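Local coordinates for diol-dehydratase (Roseburia inulinivorans, PDB 5I2A), which dehydrates 1,2-propanediol as a B12-independent glycyl radical enzyme, selecting for both substrate and enantiomer, at the interface of chains A and B. Sequence-based numbering; all coordinates share one arbitrary frame. Chains: chain A/B, Diol-dehydratase.

The interface of chains A and B. Residues chain A 505, 508-509, 512, 516, 681-684; chain B 195-201.
Side chains from one face of a long helix in chain A read the backbone of a short loop in chain B, B:Phe195 to B:Asp199. The tight part begins at A:Glu505. Its CG lies anti to the backbone N (chi1 -178°) and the chain stays extended, so the carboxylate OE2 takes the N-H of B:Gly196 on its anti lone pair at 3.0 Å, while CG packs 3.7 Å from B:Gly196 CA. An alanine here, lacking carboxylate and CG, would probably hold the B:Phe195-B:Gly196 turn less firmly. One turn on, A:Asn509 CG is likewise anti to its backbone N; ND2 donates nearly straight (162° at H) to a carbonyl lone pair of B:Phe195 O, 3.0 Å away and almost in the amide plane. The A:Asn509 and B:Tyr200 side chains cross obliquely, amide and ring planes 78° apart, with ND2 3.3 Å from B:Tyr200 CD1. At the other end, A:Tyr516 reaches in tip first, its phenol OH giving a 2.6 Å hydrogen bond to B:Ala198 O in the carbonyl plane, with A:Pro684 CG over one ring face. B:Ala198 buries the most surface in the patch (88 Å²), its methyl set against the carbonyl oxygens of A:Lys682 and A:Asn683.

Between these grips the fit is looser, bridged by two waters. A:Asn512 ND2 stays 3.7 Å from B:Gly196 O; it donates to A:Lys682 O within its own chain and meets water 1, which also joins B:Phe195 O and B:Asp197 O. Water 2 links A:Lys682 N to B:Gly196 O.

In the fold, helix 489-521 and A:Phe681 to A:Pro684, just beyond helix 661-678, cradle the loop leading into helix 200-233; the deposited assembly's two-fold, possibly the biological dimer's, repeats the patch with chains exchanged.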
loop_
_atom_site.group_PDB
_atom_site.type_symbol
_atom_site.label_atom_id
_atom_site.label_comp_id
_atom_site.label_asym_id
_atom_site.label_seq_id
_atom_site.Cartn_x
_atom_site.Cartn_y
_atom_site.Cartn_z
ATOM N N GLU A 505 -23.633 -0.592 10.169
ATOM C CA GLU A 505 -22.761 0.048 9.195
ATOM C C GLU A 505 -21.451 0.530 9.840
ATOM O O GLU A 505 -20.384 0.488 9.216
ATOM C CB GLU A 505 -23.476 1.215 8.504
ATOM C CG GLU A 505 -22.600 1.875 7.442
ATOM C CD GLU A 505 -23.375 2.762 6.464
ATOM O OE1 GLU A 505 -24.561 3.053 6.723
ATOM O OE2 GLU A 505 -22.786 3.150 5.432
ATOM N N VAL A 508 -19.216 -2.396 10.052
ATOM C CA VAL A 508 -18.601 -2.595 8.737
ATOM C C VAL A 508 -17.395 -1.643 8.605
ATOM O O VAL A 508 -16.322 -2.041 8.162
ATOM C CB VAL A 508 -19.621 -2.382 7.588
ATOM C CG1 VAL A 508 -18.930 -2.407 6.209
ATOM C CG2 VAL A 508 -20.750 -3.437 7.650
ATOM N N ASN A 509 -17.562 -0.407 9.049
ATOM C CA ASN A 509 -16.448 0.541 9.046
ATOM C C ASN A 509 -15.251 0.023 9.862
ATOM O O ASN A 509 -14.117 0.078 9.404
ATOM C CB ASN A 509 -16.909 1.910 9.577
ATOM C CG ASN A 509 -15.810 2.967 9.519
ATOM O OD1 ASN A 509 -15.128 3.205 10.505
ATOM N ND2 ASN A 509 -15.645 3.604 8.356
ATOM N N ASN A 512 -13.624 -3.094 8.071
ATOM C CA ASN A 512 -12.956 -2.656 6.848
ATOM C C ASN A 512 -11.666 -1.894 7.182
ATOM O O ASN A 512 -10.661 -2.041 6.503
ATOM C CB ASN A 512 -13.892 -1.795 5.979
ATOM C CG ASN A 512 -14.961 -2.633 5.261
ATOM O OD1 ASN A 512 -14.927 -3.862 5.299
ATOM N ND2 ASN A 512 -15.886 -1.965 4.584
ATOM N N TYR A 516 -7.879 -3.059 5.948
ATOM C CA TYR A 516 -6.824 -2.249 5.344
ATOM C C TYR A 516 -5.533 -2.414 6.107
ATOM O O TYR A 516 -4.487 -2.544 5.498
ATOM C CB TYR A 516 -7.206 -0.755 5.278
ATOM C CG TYR A 516 -8.103 -0.472 4.105
ATOM C CD1 TYR A 516 -7.642 -0.658 2.797
ATOM C CD2 TYR A 516 -9.418 -0.074 4.292
ATOM C CE1 TYR A 516 -8.468 -0.437 1.703
ATOM C CE2 TYR A 516 -10.255 0.149 3.209
ATOM C CZ TYR A 516 -9.775 -0.029 1.920
ATOM O OH TYR A 516 -10.606 0.200 0.855
ATOM N N PHE A 681 -23.189 -5.272 2.228
ATOM C CA PHE A 681 -21.928 -4.531 2.395
ATOM C C PHE A 681 -20.738 -5.274 1.804
ATOM O O PHE A 681 -20.763 -6.494 1.694
ATOM C CB PHE A 681 -21.668 -4.226 3.887
ATOM C CG PHE A 681 -22.623 -3.219 4.455
ATOM C CD1 PHE A 681 -22.421 -1.861 4.244
ATOM C CD2 PHE A 681 -23.740 -3.625 5.158
ATOM C CE1 PHE A 681 -23.314 -0.931 4.740
ATOM C CE2 PHE A 681 -24.631 -2.700 5.666
ATOM C CZ PHE A 681 -24.425 -1.354 5.455
ATOM N N LYS A 682 -19.697 -4.529 1.437
ATOM C CA LYS A 682 -18.526 -5.099 0.783
ATOM C C LYS A 682 -17.264 -4.799 1.565
ATOM O O LYS A 682 -17.223 -3.860 2.349
ATOM C CB LYS A 682 -18.390 -4.564 -0.642
ATOM C CG LYS A 682 -19.628 -4.770 -1.490
ATOM C CD LYS A 682 -19.479 -4.101 -2.843
ATOM C CE LYS A 682 -20.776 -4.166 -3.641
ATOM N NZ LYS A 682 -20.646 -3.499 -4.971
ATOM N N ASN A 683 -16.226 -5.594 1.341
ATOM C CA ASN A 683 -14.975 -5.411 2.063
ATOM C C ASN A 683 -13.869 -5.039 1.084
ATOM O O ASN A 683 -14.075 -5.139 -0.121
ATOM C CB ASN A 683 -14.628 -6.679 2.878
ATOM C CG ASN A 683 -14.429 -7.917 2.017
ATOM O OD1 ASN A 683 -13.773 -7.873 0.982
ATOM N ND2 ASN A 683 -15.002 -9.049 2.463
ATOM N N PRO A 684 -12.701 -4.602 1.596
ATOM C CA PRO A 684 -11.635 -4.133 0.699
ATOM C C PRO A 684 -10.942 -5.240 -0.081
ATOM O O PRO A 684 -10.117 -4.929 -0.939
ATOM C CB PRO A 684 -10.636 -3.458 1.659
ATOM C CG PRO A 684 -11.438 -3.135 2.862
ATOM C CD PRO A 684 -12.392 -4.270 2.998
ATOM N N PHE B 195 -20.097 5.359 5.775
ATOM C CA PHE B 195 -19.256 4.604 6.706
ATOM C C PHE B 195 -18.927 3.179 6.233
ATOM O O PHE B 195 -17.810 2.711 6.416
ATOM C CB PHE B 195 -19.937 4.539 8.086
ATOM C CG PHE B 195 -20.062 5.877 8.780
ATOM C CD1 PHE B 195 -18.960 6.701 8.942
ATOM C CD2 PHE B 195 -21.293 6.313 9.253
ATOM C CE1 PHE B 195 -19.072 7.921 9.583
ATOM C CE2 PHE B 195 -21.420 7.544 9.893
ATOM C CZ PHE B 195 -20.306 8.347 10.060
ATOM N N GLY B 196 -19.900 2.520 5.605
ATOM C CA GLY B 196 -19.758 1.137 5.181
ATOM C C GLY B 196 -19.173 0.896 3.795
ATOM O O GLY B 196 -18.970 -0.258 3.425
ATOM N N ASP B 197 -18.896 1.958 3.029
ATOM C CA ASP B 197 -18.305 1.805 1.691
ATOM C C ASP B 197 -16.962 1.079 1.820
ATOM O O ASP B 197 -16.204 1.359 2.732
ATOM C CB ASP B 197 -18.083 3.164 0.993
ATOM C CG ASP B 197 -19.383 3.922 0.727
ATOM O OD1 ASP B 197 -20.464 3.313 0.783
ATOM O OD2 ASP B 197 -19.316 5.140 0.484
ATOM N N ALA B 198 -16.677 0.165 0.901
ATOM C CA ALA B 198 -15.435 -0.600 0.943
ATOM C C ALA B 198 -14.191 0.292 0.875
ATOM O O ALA B 198 -13.136 -0.090 1.375
ATOM C CB ALA B 198 -15.406 -1.647 -0.194
ATOM N N ASP B 199 -14.307 1.482 0.291
ATOM C CA ASP B 199 -13.149 2.380 0.225
ATOM C C ASP B 199 -13.239 3.571 1.186
ATOM O O ASP B 199 -12.495 4.544 1.034
ATOM C CB ASP B 199 -12.953 2.898 -1.218
ATOM C CG ASP B 199 -14.054 3.846 -1.650
ATOM O OD1 ASP B 199 -15.155 3.776 -1.075
ATOM O OD2 ASP B 199 -13.824 4.669 -2.566
ATOM N N TYR B 200 -14.136 3.511 2.169
ATOM C CA TYR B 200 -14.361 4.677 3.024
ATOM C C TYR B 200 -13.093 5.067 3.792
ATOM O O TYR B 200 -12.723 6.236 3.807
ATOM C CB TYR B 200 -15.515 4.442 4.002
ATOM C CG TYR B 200 -15.858 5.661 4.874
ATOM C CD1 TYR B 200 -15.195 5.897 6.076
ATOM C CD2 TYR B 200 -16.845 6.566 4.486
ATOM C CE1 TYR B 200 -15.508 7.005 6.873
ATOM C CE2 TYR B 200 -17.174 7.659 5.270
ATOM C CZ TYR B 200 -16.507 7.874 6.462
ATOM O OH TYR B 200 -16.824 8.960 7.222
ATOM N N SER B 201 -12.419 4.098 4.404
ATOM C CA SER B 201 -11.248 4.421 5.224
ATOM C C SER B 201 -10.167 5.184 4.440
ATOM O O SER B 201 -9.628 6.182 4.912
ATOM C CB SER B 201 -10.635 3.156 5.827
ATOM O OG SER B 201 -11.446 2.610 6.849
HETATM O O HOH W 1 -16.087 0.871 5.321
HETATM O O HOH W 2 -19.995 -1.628 1.344
#